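Uncharacterized conserved protein (Methanopyrus kandleri AV19, PDB 2QYA) is of unknown function, a conserved archaeal protein of the DUF424 family whose two copies pair in the assembly. Local coordinates at residues A[4-9]-A[46-52]; A[55-60]-A[84-90]; A[76-82]-A[102-106]. The protein carries 2 engineered substitutions. All coordinates share one frame; numbering follows the deposited sequence.

Interaction 1 (A[4-9]-A[46-52]). Engineered in segment 46-52: Met50 (natural residue Leu).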
ATOM      1  N   ALA A   4     -20.021   8.019 -17.411  1.00 44.50           N
ATOM      2  CA  ALA A   4     -19.761   8.107 -15.948  1.00 43.97           C
ATOM      3  C   ALA A   4     -18.737   7.025 -15.541  1.00 43.05           C
ATOM      4  O   ALA A   4     -19.111   5.854 -15.381  1.00 43.94           O
ATOM      5  CB  ALA A   4     -21.039   7.886 -15.230  1.00 44.57           C
ATOM      6  N   ARG A   5     -17.473   7.399 -15.385  1.00 40.77           N
ATOM      7  CA  ARG A   5     -16.407   6.390 -15.256  1.00 39.66           C
ATOM      8  C   ARG A   5     -15.473   6.563 -14.052  1.00 38.48           C
ATOM      9  O   ARG A   5     -15.054   7.660 -13.703  1.00 37.70           O
ATOM     10  CB  ARG A   5     -15.544   6.316 -16.537  1.00 38.71           C
ATOM     11  CG  ARG A   5     -16.230   5.779 -17.793  1.00 38.80           C
ATOM     12  CD  ARG A   5     -16.269   4.264 -17.824  1.00 37.19           C
ATOM     13  NE  ARG A   5     -16.691   3.782 -19.130  1.00 38.95           N
ATOM     14  CZ  ARG A   5     -15.876   3.326 -20.083  1.00 38.86           C
ATOM     15  NH1 ARG A   5     -14.556   3.254 -19.904  1.00 37.24           N
ATOM     16  NH2 ARG A   5     -16.397   2.930 -21.225  1.00 38.30           N
ATOM     17  N   VAL A   6     -15.088   5.442 -13.473  1.00 38.68           N
ATOM     18  CA  VAL A   6     -14.114   5.466 -12.399  1.00 38.79           C
ATOM     19  C   VAL A   6     -12.820   4.714 -12.798  1.00 38.15           C
ATOM     20  O   VAL A   6     -12.894   3.645 -13.384  1.00 37.56           O
ATOM     21  CB  VAL A   6     -14.771   4.872 -11.137  1.00 38.47           C
ATOM     22  CG1 VAL A   6     -14.834   3.346 -11.230  1.00 39.40           C
ATOM     23  CG2 VAL A   6     -14.076   5.313  -9.911  1.00 40.97           C
ATOM     24  N   LEU A   7     -11.651   5.261 -12.457  1.00 37.99           N
ATOM     25  CA  LEU A   7     -10.360   4.558 -12.630  1.00 38.38           C
ATOM     26  C   LEU A   7     -10.023   3.618 -11.456  1.00 39.99           C
ATOM     27  O   LEU A   7     -10.017   4.028 -10.266  1.00 39.77           O
ATOM     28  CB  LEU A   7      -9.219   5.575 -12.823  1.00 38.27           C
ATOM     29  CG  LEU A   7      -9.444   6.673 -13.878  1.00 38.36           C
ATOM     30  CD1 LEU A   7      -8.428   7.780 -13.770  1.00 35.85           C
ATOM     31  CD2 LEU A   7      -9.455   6.072 -15.284  1.00 39.99           C
ATOM     32  N   LEU A   8      -9.769   2.351 -11.773  1.00 40.92           N
ATOM     33  CA  LEU A   8      -9.357   1.382 -10.762  1.00 41.11           C
ATOM     34  C   LEU A   8      -7.924   0.927 -11.042  1.00 41.69           C
ATOM     35  O   LEU A   8      -7.589   0.449 -12.140  1.00 40.58           O
ATOM     36  CB  LEU A   8     -10.314   0.202 -10.693  1.00 40.70           C
ATOM     37  CG  LEU A   8     -10.058  -0.952  -9.715  1.00 41.09           C
ATOM     38  CD1 LEU A   8      -9.914  -0.529  -8.244  1.00 39.78           C
ATOM     39  CD2 LEU A   8     -11.206  -1.925  -9.828  1.00 42.25           C
ATOM     40  N   ASN A   9      -7.081   1.113 -10.032  1.00 42.33           N
ATOM     41  CA  ASN A   9      -5.684   0.794 -10.118  1.00 43.17           C
ATOM     42  C   ASN A   9      -5.400  -0.111  -8.934  1.00 43.55           C
ATOM     43  O   ASN A   9      -5.505   0.338  -7.790  1.00 44.11           O
ATOM     44  CB  ASN A   9      -4.882   2.094 -10.091  1.00 43.39           C
ATOM     45  CG  ASN A   9      -3.356   1.878 -10.244  1.00 43.92           C
ATOM     46  OD1 ASN A   9      -2.889   0.779 -10.567  1.00 44.12           O
ATOM     47  ND2 ASN A   9      -2.585   2.946  -9.991  1.00 43.05           N
ATOM     48  N   SER A  46      -4.167   6.317 -12.162  1.00 53.05           N
ATOM     49  CA  SER A  46      -4.210   5.964 -13.567  1.00 52.35           C
ATOM     50  C   SER A  46      -4.596   4.533 -13.590  1.00 50.28           C
ATOM     51  O   SER A  46      -3.729   3.668 -13.524  1.00 52.01           O
ATOM     52  CB  SER A  46      -2.834   6.096 -14.219  1.00 52.56           C
ATOM     53  OG  SER A  46      -1.963   5.097 -13.684  1.00 55.65           O
ATOM     54  N   GLY A  47      -5.881   4.265 -13.672  1.00 47.83           N
ATOM     55  CA  GLY A  47      -6.333   2.902 -13.565  1.00 45.72           C
ATOM     56  C   GLY A  47      -7.027   2.428 -14.803  1.00 44.33           C
ATOM     57  O   GLY A  47      -7.038   3.118 -15.822  1.00 44.76           O
ATOM     58  N   LYS A  48      -7.566   1.228 -14.734  1.00 42.76           N
ATOM     59  CA  LYS A  48      -8.485   0.785 -15.748  1.00 42.44           C
ATOM     60  C   LYS A  48      -9.798   1.586 -15.605  1.00 42.17           C
ATOM     61  O   LYS A  48     -10.373   1.672 -14.500  1.00 41.41           O
ATOM     62  CB  LYS A  48      -8.747  -0.712 -15.610  1.00 42.41           C
ATOM     63  CG  LYS A  48      -9.827  -1.245 -16.549  1.00 43.44           C
ATOM     64  CD  LYS A  48      -9.878  -2.770 -16.524  1.00 46.01           C
ATOM     65  CE  LYS A  48     -11.031  -3.278 -17.384  1.00 46.69           C
ATOM     66  NZ  LYS A  48     -10.969  -4.744 -17.666  1.00 48.38           N
ATOM     67  N   SER A  49     -10.263   2.167 -16.709  1.00 41.60           N
ATOM     68  CA  SER A  49     -11.489   2.971 -16.682  1.00 41.51           C
ATOM     69  C   SER A  49     -12.658   2.028 -16.718  1.00 41.55           C
ATOM     70  O   SER A  49     -12.749   1.159 -17.595  1.00 42.01           O
ATOM     71  CB  SER A  49     -11.532   3.984 -17.824  1.00 41.33           C
ATOM     72  OG  SER A  49     -12.737   4.761 -17.843  1.00 40.93           O
ATOM     73  N   MET A  50     -13.526   2.128 -15.721  1.00 41.60           N
ATOM     74  CA  MET A  50     -14.701   1.263 -15.730  1.00 40.65           C
ATOM     75  C   MET A  50     -15.941   1.911 -15.134  1.00 41.74           C
ATOM     76  O   MET A  50     -15.893   3.003 -14.555  1.00 41.22           O
ATOM     77  CB  MET A  50     -14.402  -0.133 -15.134  1.00 42.04           C
ATOM     78  CG  MET A  50     -14.023  -0.187 -13.629  1.00 41.69           C
ATOM     79  SD  MET A  50     -13.068  -1.652 -13.062  1.00 36.32           S
ATOM     80  CE  MET A  50     -14.075  -3.023 -13.347  1.00 39.01           C
ATOM     81  N   GLU A  51     -17.055   1.241 -15.357  1.00 42.64           N
ATOM     82  CA  GLU A  51     -18.352   1.653 -14.893  1.00 44.91           C
ATOM     83  C   GLU A  51     -18.453   1.261 -13.410  1.00 44.26           C
ATOM     84  O   GLU A  51     -18.111   0.137 -13.034  1.00 43.00           O
ATOM     85  CB  GLU A  51     -19.433   0.955 -15.741  1.00 45.33           C
ATOM     86  CG  GLU A  51     -20.878   1.425 -15.514  1.00 53.07           C
ATOM     87  CD  GLU A  51     -21.172   2.878 -15.974  1.00 60.70           C
ATOM     88  OE1 GLU A  51     -20.338   3.490 -16.711  1.00 63.18           O
ATOM     89  OE2 GLU A  51     -22.262   3.399 -15.588  1.00 62.15           O
ATOM     90  N   PRO A  52     -18.936   2.195 -12.575  1.00 44.50           N
ATOM     91  CA  PRO A  52     -19.038   2.067 -11.108  1.00 44.43           C
ATOM     92  C   PRO A  52     -19.454   0.676 -10.636  1.00 44.67           C
ATOM     93  O   PRO A  52     -18.815   0.114  -9.752  1.00 43.64           O
ATOM     94  CB  PRO A  52     -20.098   3.116 -10.725  1.00 44.78           C
ATOM     95  CG  PRO A  52     -20.458   3.861 -12.026  1.00 44.92           C
ATOM     96  CD  PRO A  52     -19.420   3.503 -13.046  1.00 44.40           C
TER
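The guanidinium of Arg5 turns its edge to Ser49: CB of Ser49 lies in its plane, and NH1 gives a hydrogen bond to Ser49 OG at 3.1 Å, with OG 15° out of the plane. Met50 N and the carboxylate oxygen OE1 of Glu51 approach the group obliquely; from Arg5 NE to Glu51 OE1 is 4.4 Å, too long for a salt bridge although the charges are opposite. The bend at chi2 (-82°) turns CD across toward the neighbouring strand and leads the guanidinium to Ser49; CB and CG already lie beside Ser49 OG. That hydroxyl's stronger hydrogen-bond partner is OE2 of Glu24.

Between the backbones, Val6 and Met50 exchange a pair of hydrogen bonds, Val6 N to Met50 O at 2.8 Å and Met50 N to Val6 O at 2.9 Å. Leu8 and Lys48 form the next such pair, with Leu7 and Ser49 as the non-hydrogen-bonded pair between them. Leu8 and the engineered Met50 share a face; CD2 of Leu8 meets SD of Met50 at 3.7 Å, on the side where helix 52-66 packs. On the other face CD2 of Leu7 lies 3.9 Å from CB of Ser49. The axes of segments 6-9 and 48-50 approach to 4.6 Å with N-to-C directions 140° apart, a twisted antiparallel pair in which 48-50 is an edge strand of this chain's mixed sheet.

Interaction 2 (A[55-60]-A[84-90]); sequences AAKKIR and VVVDAGL
The shortest polar approach runs from Arg60 NH2 to Asp87 O, 2.7 Å, where the guanidinium comes obliquely to the last turn of helix 79-87. This is helix-to-helix packing on one face of the mixed sheet, and the second helix finishes in a Schellman motif: Gly89 has positive phi (82°), Gly89 N bonds to Val86 O and Leu90 N to Val85 O. Arg60 reaches this end with a chain extended from CG to NE; its CG lies 3.7 Å from Ala88 O, and NE passes the same carbonyl. The carboxylate of Asp87 is near but not in salt-bridge contact, its OD2 being 4.1 Å from Arg60 NH2, and at that range it probably adds a modest attraction.

Small side chains let the backbones come close, CA of Ala56 lying 4.9 Å from CA of Ala88. CB of Ala56 faces the carbonyl oxygen of Val84 at 4.0 Å, while CB of Ala88 sits beside Ala56 O and against CG2 of Ile59. Leu21 of strand 16-23 lies beneath, touching Ala55, Ile59 and Val84, which places the seam between the helices over the sheet. Val84 fills the upstream end of the seam: with CG1 anti to its own backbone N (chi1 169°), that methyl is directed at the first helix, 3.9 Å from CB of Ala55 and 3.5 Å from N of Ala56.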
ATOM      1  N   ALA A  55     -16.687  -1.621 -11.119  1.00 44.96           N
ATOM      2  CA  ALA A  55     -15.646  -1.318 -10.127  1.00 44.59           C
ATOM      3  C   ALA A  55     -15.978  -1.934  -8.752  1.00 44.01           C
ATOM      4  O   ALA A  55     -15.140  -2.626  -8.166  1.00 43.39           O
ATOM      5  CB  ALA A  55     -15.403   0.185 -10.029  1.00 43.70           C
ATOM      6  N   ALA A  56     -17.215  -1.724  -8.285  1.00 43.22           N
ATOM      7  CA  ALA A  56     -17.706  -2.324  -7.038  1.00 43.91           C
ATOM      8  C   ALA A  56     -17.535  -3.833  -6.988  1.00 44.36           C
ATOM      9  O   ALA A  56     -17.121  -4.386  -5.958  1.00 43.87           O
ATOM     10  CB  ALA A  56     -19.174  -1.939  -6.776  1.00 43.79           C
ATOM     11  N   LYS A  57     -17.836  -4.501  -8.108  1.00 44.88           N
ATOM     12  CA  LYS A  57     -17.663  -5.954  -8.195  1.00 45.97           C
ATOM     13  C   LYS A  57     -16.183  -6.341  -8.036  1.00 45.93           C
ATOM     14  O   LYS A  57     -15.862  -7.229  -7.246  1.00 45.77           O
ATOM     15  CB  LYS A  57     -18.268  -6.484  -9.497  1.00 46.05           C
ATOM     16  CG  LYS A  57     -17.968  -7.932  -9.818  1.00 47.51           C
ATOM     17  CD  LYS A  57     -18.876  -8.478 -10.938  1.00 48.00           C
ATOM     18  CE  LYS A  57     -18.472  -9.916 -11.346  1.00 48.60           C
ATOM     19  NZ  LYS A  57     -17.218  -9.915 -12.195  1.00 52.87           N
ATOM     20  N   LYS A  58     -15.292  -5.676  -8.775  1.00 45.81           N
ATOM     21  CA  LYS A  58     -13.850  -5.966  -8.688  1.00 46.26           C
ATOM     22  C   LYS A  58     -13.265  -5.700  -7.291  1.00 45.72           C
ATOM     23  O   LYS A  58     -12.379  -6.418  -6.837  1.00 45.49           O
ATOM     24  CB  LYS A  58     -13.046  -5.202  -9.750  1.00 46.30           C
ATOM     25  CG  LYS A  58     -12.449  -6.078 -10.881  1.00 49.21           C
ATOM     26  CD  LYS A  58     -13.530  -6.673 -11.813  1.00 52.18           C
ATOM     27  CE  LYS A  58     -12.932  -7.452 -13.048  1.00 53.98           C
ATOM     28  NZ  LYS A  58     -12.235  -6.563 -14.049  1.00 58.49           N
ATOM     29  N   ILE A  59     -13.740  -4.646  -6.651  1.00 45.44           N
ATOM     30  CA  ILE A  59     -13.315  -4.276  -5.298  1.00 46.57           C
ATOM     31  C   ILE A  59     -13.723  -5.353  -4.307  1.00 45.85           C
ATOM     32  O   ILE A  59     -12.883  -5.848  -3.574  1.00 46.23           O
ATOM     33  CB  ILE A  59     -13.823  -2.840  -4.895  1.00 46.87           C
ATOM     34  CG1 ILE A  59     -12.705  -1.837  -5.044  1.00 46.77           C
ATOM     35  CG2 ILE A  59     -14.295  -2.777  -3.478  1.00 48.69           C
ATOM     36  CD1 ILE A  59     -12.282  -1.650  -6.408  1.00 48.69           C
ATOM     37  N   ARG A  60     -14.989  -5.751  -4.344  1.00 45.63           N
ATOM     38  CA  ARG A  60     -15.467  -6.888  -3.573  1.00 45.83           C
ATOM     39  C   ARG A  60     -14.592  -8.113  -3.759  1.00 45.43           C
ATOM     40  O   ARG A  60     -14.227  -8.763  -2.782  1.00 45.07           O
ATOM     41  CB  ARG A  60     -16.876  -7.282  -3.988  1.00 46.24           C
ATOM     42  CG  ARG A  60     -17.973  -6.482  -3.391  1.00 48.35           C
ATOM     43  CD  ARG A  60     -19.334  -7.116  -3.716  1.00 52.27           C
ATOM     44  NE  ARG A  60     -20.406  -6.126  -3.592  1.00 57.55           N
ATOM     45  CZ  ARG A  60     -21.037  -5.536  -4.617  1.00 60.43           C
ATOM     46  NH1 ARG A  60     -20.750  -5.850  -5.889  1.00 58.81           N
ATOM     47  NH2 ARG A  60     -21.985  -4.634  -4.364  1.00 60.84           N
ATOM     48  N   VAL A  84     -18.649   3.946  -5.068  1.00 40.35           N
ATOM     49  CA  VAL A  84     -18.204   2.579  -5.358  1.00 39.53           C
ATOM     50  C   VAL A  84     -17.823   1.852  -4.079  1.00 40.35           C
ATOM     51  O   VAL A  84     -18.179   0.690  -3.893  1.00 40.46           O
ATOM     52  CB  VAL A  84     -16.992   2.548  -6.349  1.00 39.63           C
ATOM     53  CG1 VAL A  84     -16.375   1.137  -6.407  1.00 37.87           C
ATOM     54  CG2 VAL A  84     -17.431   2.992  -7.759  1.00 38.09           C
ATOM     55  N   VAL A  85     -17.071   2.520  -3.206  1.00 41.39           N
ATOM     56  CA  VAL A  85     -16.654   1.889  -1.954  1.00 42.73           C
ATOM     57  C   VAL A  85     -17.885   1.538  -1.095  1.00 43.46           C
ATOM     58  O   VAL A  85     -17.952   0.446  -0.531  1.00 43.84           O
ATOM     59  CB  VAL A  85     -15.647   2.766  -1.182  1.00 43.12           C
ATOM     60  CG1 VAL A  85     -15.252   2.088   0.124  1.00 41.91           C
ATOM     61  CG2 VAL A  85     -14.406   3.051  -2.050  1.00 41.21           C
ATOM     62  N   VAL A  86     -18.860   2.453  -1.047  1.00 44.79           N
ATOM     63  CA  VAL A  86     -20.134   2.256  -0.327  1.00 45.70           C
ATOM     64  C   VAL A  86     -20.907   1.105  -0.967  1.00 46.74           C
ATOM     65  O   VAL A  86     -21.390   0.187  -0.277  1.00 46.99           O
ATOM     66  CB  VAL A  86     -21.036   3.571  -0.305  1.00 45.60           C
ATOM     67  CG1 VAL A  86     -22.412   3.336   0.373  1.00 46.11           C
ATOM     68  CG2 VAL A  86     -20.355   4.691   0.370  1.00 44.51           C
ATOM     69  N   ASP A  87     -21.006   1.123  -2.295  1.00 47.56           N
ATOM     70  CA  ASP A  87     -21.809   0.106  -2.953  1.00 48.98           C
ATOM     71  C   ASP A  87     -21.207  -1.277  -2.886  1.00 48.44           C
ATOM     72  O   ASP A  87     -21.907  -2.274  -3.075  1.00 48.97           O
ATOM     73  CB  ASP A  87     -22.101   0.463  -4.401  1.00 50.18           C
ATOM     74  CG  ASP A  87     -23.520   0.168  -4.777  1.00 54.12           C
ATOM     75  OD1 ASP A  87     -24.309   1.140  -4.853  1.00 60.93           O
ATOM     76  OD2 ASP A  87     -23.865  -1.024  -4.957  1.00 58.16           O
ATOM     77  N   ALA A  88     -19.907  -1.340  -2.640  1.00 48.17           N
ATOM     78  CA  ALA A  88     -19.236  -2.620  -2.407  1.00 48.23           C
ATOM     79  C   ALA A  88     -19.478  -3.153  -0.988  1.00 48.08           C
ATOM     80  O   ALA A  88     -19.101  -4.278  -0.685  1.00 48.61           O
ATOM     81  CB  ALA A  88     -17.737  -2.506  -2.705  1.00 47.82           C
ATOM     82  N   GLY A  89     -20.098  -2.337  -0.133  1.00 48.89           N
ATOM     83  CA  GLY A  89     -20.406  -2.694   1.264  1.00 49.53           C
ATOM     84  C   GLY A  89     -19.212  -2.506   2.185  1.00 50.32           C
ATOM     85  O   GLY A  89     -19.154  -3.092   3.272  1.00 51.43           O
ATOM     86  N   LEU A  90     -18.261  -1.683   1.759  1.00 50.04           N
ATOM     87  CA  LEU A  90     -16.990  -1.576   2.436  1.00 49.84           C
ATOM     88  C   LEU A  90     -16.975  -0.422   3.436  1.00 49.94           C
ATOM     89  O   LEU A  90     -16.203  -0.437   4.400  1.00 49.32           O
ATOM     90  CB  LEU A  90     -15.870  -1.414   1.399  1.00 50.17           C
ATOM     91  CG  LEU A  90     -14.917  -2.577   1.026  1.00 50.22           C
ATOM     92  CD1 LEU A  90     -15.336  -3.977   1.451  1.00 48.43           C
ATOM     93  CD2 LEU A  90     -14.606  -2.529  -0.462  1.00 48.70           C
TER

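Interaction 3 (A[76-82]-A[102-106]); sequences ALGELAC and VPHVQ
Pro103 lays its ring across the start of helix 79-87. CB is 4.0 Å from SG of Cys82 and also close to the carbonyl oxygen of Gly78; CG, the far corner, comes 3.8 Å from CA of Glu79; CD closes the ring back beside Glu79 N, which CG meets too. With CG and CD gone, as in an alanine here, the backbone of Glu79 would probably lose its packing partner and a gap would open over the first turn of the helix.

Behind the ring, the backbone of Pro103 accepts a nearly straight hydrogen bond from Gly78 N to Pro103 O (2.8 Å, 175° at the hydrogen). Gly78 is the N-cap residue, and at its backbone angles (phi 115°) a CB would be jammed against the preceding carbonyl. CG1 of Val102 packs on its CA at 3.6 Å. Further along, Ala76 and Val105 form an antiparallel hydrogen-bonded pair, with N of Ala76 to O of Val105 at 2.9 Å, returned by Val105 N to Ala76 O. Their side chains meet through CB of Ala76 and CG1 of Val105 on the helix side.

The imidazole of His104 goes to the other face: with CG anti to the backbone N (chi1 -180°), the ring leans toward 76-77, and CD2 lies 3.4 Å from Ala76 O, with CD1 of Leu77 oblique to the ring. Its NE2 bonds to Asp15 of the second subunit. Strand 71-77 thus passes through the N-cap Gly78 into helix 79-87, while strand 103-109 pairs antiparallel beside it in the mixed sheet that the helix packs on.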
ATOM      1  N   ALA A  76      -9.919   5.978  -2.198  1.00 36.51           N
ATOM      2  CA  ALA A  76     -10.874   6.449  -3.197  1.00 36.85           C
ATOM      3  C   ALA A  76     -11.010   7.973  -3.172  1.00 37.49           C
ATOM      4  O   ALA A  76     -11.155   8.582  -2.113  1.00 37.94           O
ATOM      5  CB  ALA A  76     -12.220   5.741  -3.020  1.00 36.42           C
ATOM      6  N   LEU A  77     -10.881   8.586  -4.344  1.00 37.36           N
ATOM      7  CA  LEU A  77     -10.997  10.009  -4.510  1.00 38.28           C
ATOM      8  C   LEU A  77     -12.072  10.355  -5.572  1.00 39.32           C
ATOM      9  O   LEU A  77     -11.956   9.974  -6.761  1.00 38.62           O
ATOM     10  CB  LEU A  77      -9.639  10.610  -4.898  1.00 37.83           C
ATOM     11  CG  LEU A  77      -9.583  12.132  -5.106  1.00 38.87           C
ATOM     12  CD1 LEU A  77      -9.686  12.935  -3.775  1.00 38.47           C
ATOM     13  CD2 LEU A  77      -8.342  12.545  -5.940  1.00 38.85           C
ATOM     14  N   GLY A  78     -13.087  11.110  -5.137  1.00 39.98           N
ATOM     15  CA  GLY A  78     -14.218  11.501  -5.983  1.00 40.49           C
ATOM     16  C   GLY A  78     -15.546  10.928  -5.536  1.00 41.53           C
ATOM     17  O   GLY A  78     -15.619   9.911  -4.848  1.00 40.86           O
ATOM     18  N   GLU A  79     -16.612  11.600  -5.957  1.00 42.99           N
ATOM     19  CA  GLU A  79     -17.982  11.253  -5.606  1.00 44.47           C
ATOM     20  C   GLU A  79     -18.361   9.864  -6.090  1.00 43.44           C
ATOM     21  O   GLU A  79     -18.873   9.053  -5.335  1.00 43.80           O
ATOM     22  CB  GLU A  79     -18.925  12.314  -6.199  1.00 44.58           C
ATOM     23  CG  GLU A  79     -20.404  11.990  -6.098  1.00 48.29           C
ATOM     24  CD  GLU A  79     -21.289  13.207  -6.356  1.00 48.34           C
ATOM     25  OE1 GLU A  79     -20.791  14.206  -6.943  1.00 50.70           O
ATOM     26  OE2 GLU A  79     -22.487  13.150  -5.969  1.00 54.97           O
ATOM     27  N   LEU A  80     -18.114   9.593  -7.369  1.00 43.37           N
ATOM     28  CA  LEU A  80     -18.365   8.274  -7.933  1.00 41.93           C
ATOM     29  C   LEU A  80     -17.481   7.214  -7.293  1.00 40.93           C
ATOM     30  O   LEU A  80     -17.966   6.155  -6.926  1.00 41.08           O
ATOM     31  CB  LEU A  80     -18.127   8.314  -9.456  1.00 43.35           C
ATOM     32  CG  LEU A  80     -18.823   7.244 -10.294  1.00 44.03           C
ATOM     33  CD1 LEU A  80     -20.345   7.459 -10.231  1.00 46.08           C
ATOM     34  CD2 LEU A  80     -18.309   7.223 -11.758  1.00 41.68           C
ATOM     35  N   ALA A  81     -16.187   7.491  -7.155  1.00 40.17           N
ATOM     36  CA  ALA A  81     -15.254   6.539  -6.500  1.00 40.03           C
ATOM     37  C   ALA A  81     -15.640   6.168  -5.060  1.00 40.07           C
ATOM     38  O   ALA A  81     -15.525   5.007  -4.653  1.00 39.87           O
ATOM     39  CB  ALA A  81     -13.800   7.060  -6.540  1.00 38.95           C
ATOM     40  N   CYS A  82     -16.111   7.137  -4.288  1.00 39.81           N
ATOM     41  CA  CYS A  82     -16.502   6.813  -2.918  1.00 40.11           C
ATOM     42  C   CYS A  82     -17.820   6.043  -2.879  1.00 40.48           C
ATOM     43  O   CYS A  82     -18.007   5.148  -2.033  1.00 40.12           O
ATOM     44  CB  CYS A  82     -16.506   8.060  -2.048  1.00 39.95           C
ATOM     45  SG  CYS A  82     -14.819   8.659  -1.841  1.00 41.45           S
ATOM     46  N   VAL A 102     -13.575  17.551  -2.293  1.00 51.19           N
ATOM     47  CA  VAL A 102     -13.875  16.323  -3.057  1.00 48.96           C
ATOM     48  C   VAL A 102     -13.948  15.116  -2.123  1.00 47.22           C
ATOM     49  O   VAL A 102     -13.071  14.953  -1.288  1.00 47.65           O
ATOM     50  CB  VAL A 102     -12.807  16.054  -4.153  1.00 48.95           C
ATOM     51  CG1 VAL A 102     -13.170  14.799  -4.952  1.00 49.35           C
ATOM     52  CG2 VAL A 102     -12.674  17.248  -5.098  1.00 49.15           C
ATOM     53  N   PRO A 103     -14.982  14.262  -2.264  1.00 45.51           N
ATOM     54  CA  PRO A 103     -15.061  13.096  -1.379  1.00 44.35           C
ATOM     55  C   PRO A 103     -13.808  12.211  -1.426  1.00 44.37           C
ATOM     56  O   PRO A 103     -13.194  12.031  -2.484  1.00 43.58           O
ATOM     57  CB  PRO A 103     -16.291  12.350  -1.886  1.00 44.17           C
ATOM     58  CG  PRO A 103     -17.138  13.420  -2.555  1.00 44.53           C
ATOM     59  CD  PRO A 103     -16.136  14.341  -3.182  1.00 45.17           C
ATOM     60  N   HIS A 104     -13.438  11.675  -0.269  1.00 43.03           N
ATOM     61  CA  HIS A 104     -12.229  10.884  -0.139  1.00 42.65           C
ATOM     62  C   HIS A 104     -12.444   9.867   0.957  1.00 42.14           C
ATOM     63  O   HIS A 104     -13.089  10.163   1.948  1.00 41.87           O
ATOM     64  CB  HIS A 104     -11.046  11.781   0.201  1.00 42.21           C
ATOM     65  CG  HIS A 104      -9.743  11.054   0.356  1.00 42.54           C
ATOM     66  ND1 HIS A 104      -9.173  10.802   1.583  1.00 40.86           N
ATOM     67  CD2 HIS A 104      -8.876  10.571  -0.567  1.00 42.78           C
ATOM     68  CE1 HIS A 104      -8.024  10.176   1.415  1.00 41.98           C
ATOM     69  NE2 HIS A 104      -7.819  10.022   0.120  1.00 42.16           N
ATOM     70  N   VAL A 105     -11.963   8.651   0.734  1.00 41.23           N
ATOM     71  CA  VAL A 105     -11.897   7.638   1.776  1.00 39.85           C
ATOM     72  C   VAL A 105     -10.570   6.859   1.692  1.00 39.65           C
ATOM     73  O   VAL A 105     -10.070   6.565   0.597  1.00 36.84           O
ATOM     74  CB  VAL A 105     -13.139   6.709   1.822  1.00 40.51           C
ATOM     75  CG1 VAL A 105     -13.116   5.604   0.738  1.00 38.85           C
ATOM     76  CG2 VAL A 105     -13.255   6.075   3.252  1.00 41.59           C
ATOM     77  N   GLN A 106      -9.991   6.594   2.871  1.00 39.68           N
ATOM     78  CA  GLN A 106      -8.858   5.681   3.039  1.00 39.91           C
ATOM     79  C   GLN A 106      -9.203   4.601   4.085  1.00 40.30           C
ATOM     80  O   GLN A 106      -9.698   4.930   5.195  1.00 40.18           O
ATOM     81  CB  GLN A 106      -7.626   6.479   3.435  1.00 40.69           C
ATOM     82  CG  GLN A 106      -6.283   5.743   3.217  1.00 44.80           C
ATOM     83  CD  GLN A 106      -5.193   6.646   2.624  1.00 46.33           C
ATOM     84  OE1 GLN A 106      -4.182   6.163   2.127  1.00 47.12           O
ATOM     85  NE2 GLN A 106      -5.404   7.950   2.674  1.00 47.87           N
TER

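In the fold
Interactions 1 and 3 lie on the same mixed sheet, with strands 6-13, 16-23 and 71-77 between the outer strand 48-50 and strand 103-109; interaction 2 joins the two helices packed on that sheet. The three centres are each about 12 Å from the others. Interaction 1 meets interaction 2 where CG1 of Val6 packs on CB of Ala55 at 3.4 Å. Helix 79-87 is common to interactions 2 and 3: CG2 of Val85 lies 3.6 Å from CB of Ala76. CG2 of Val6 reaches CB of Ala81 at 3.8 Å, tying 4-9 to 76-82. Contacts to the second subunit involve Asn9, His104 and Gln106. No active site is established.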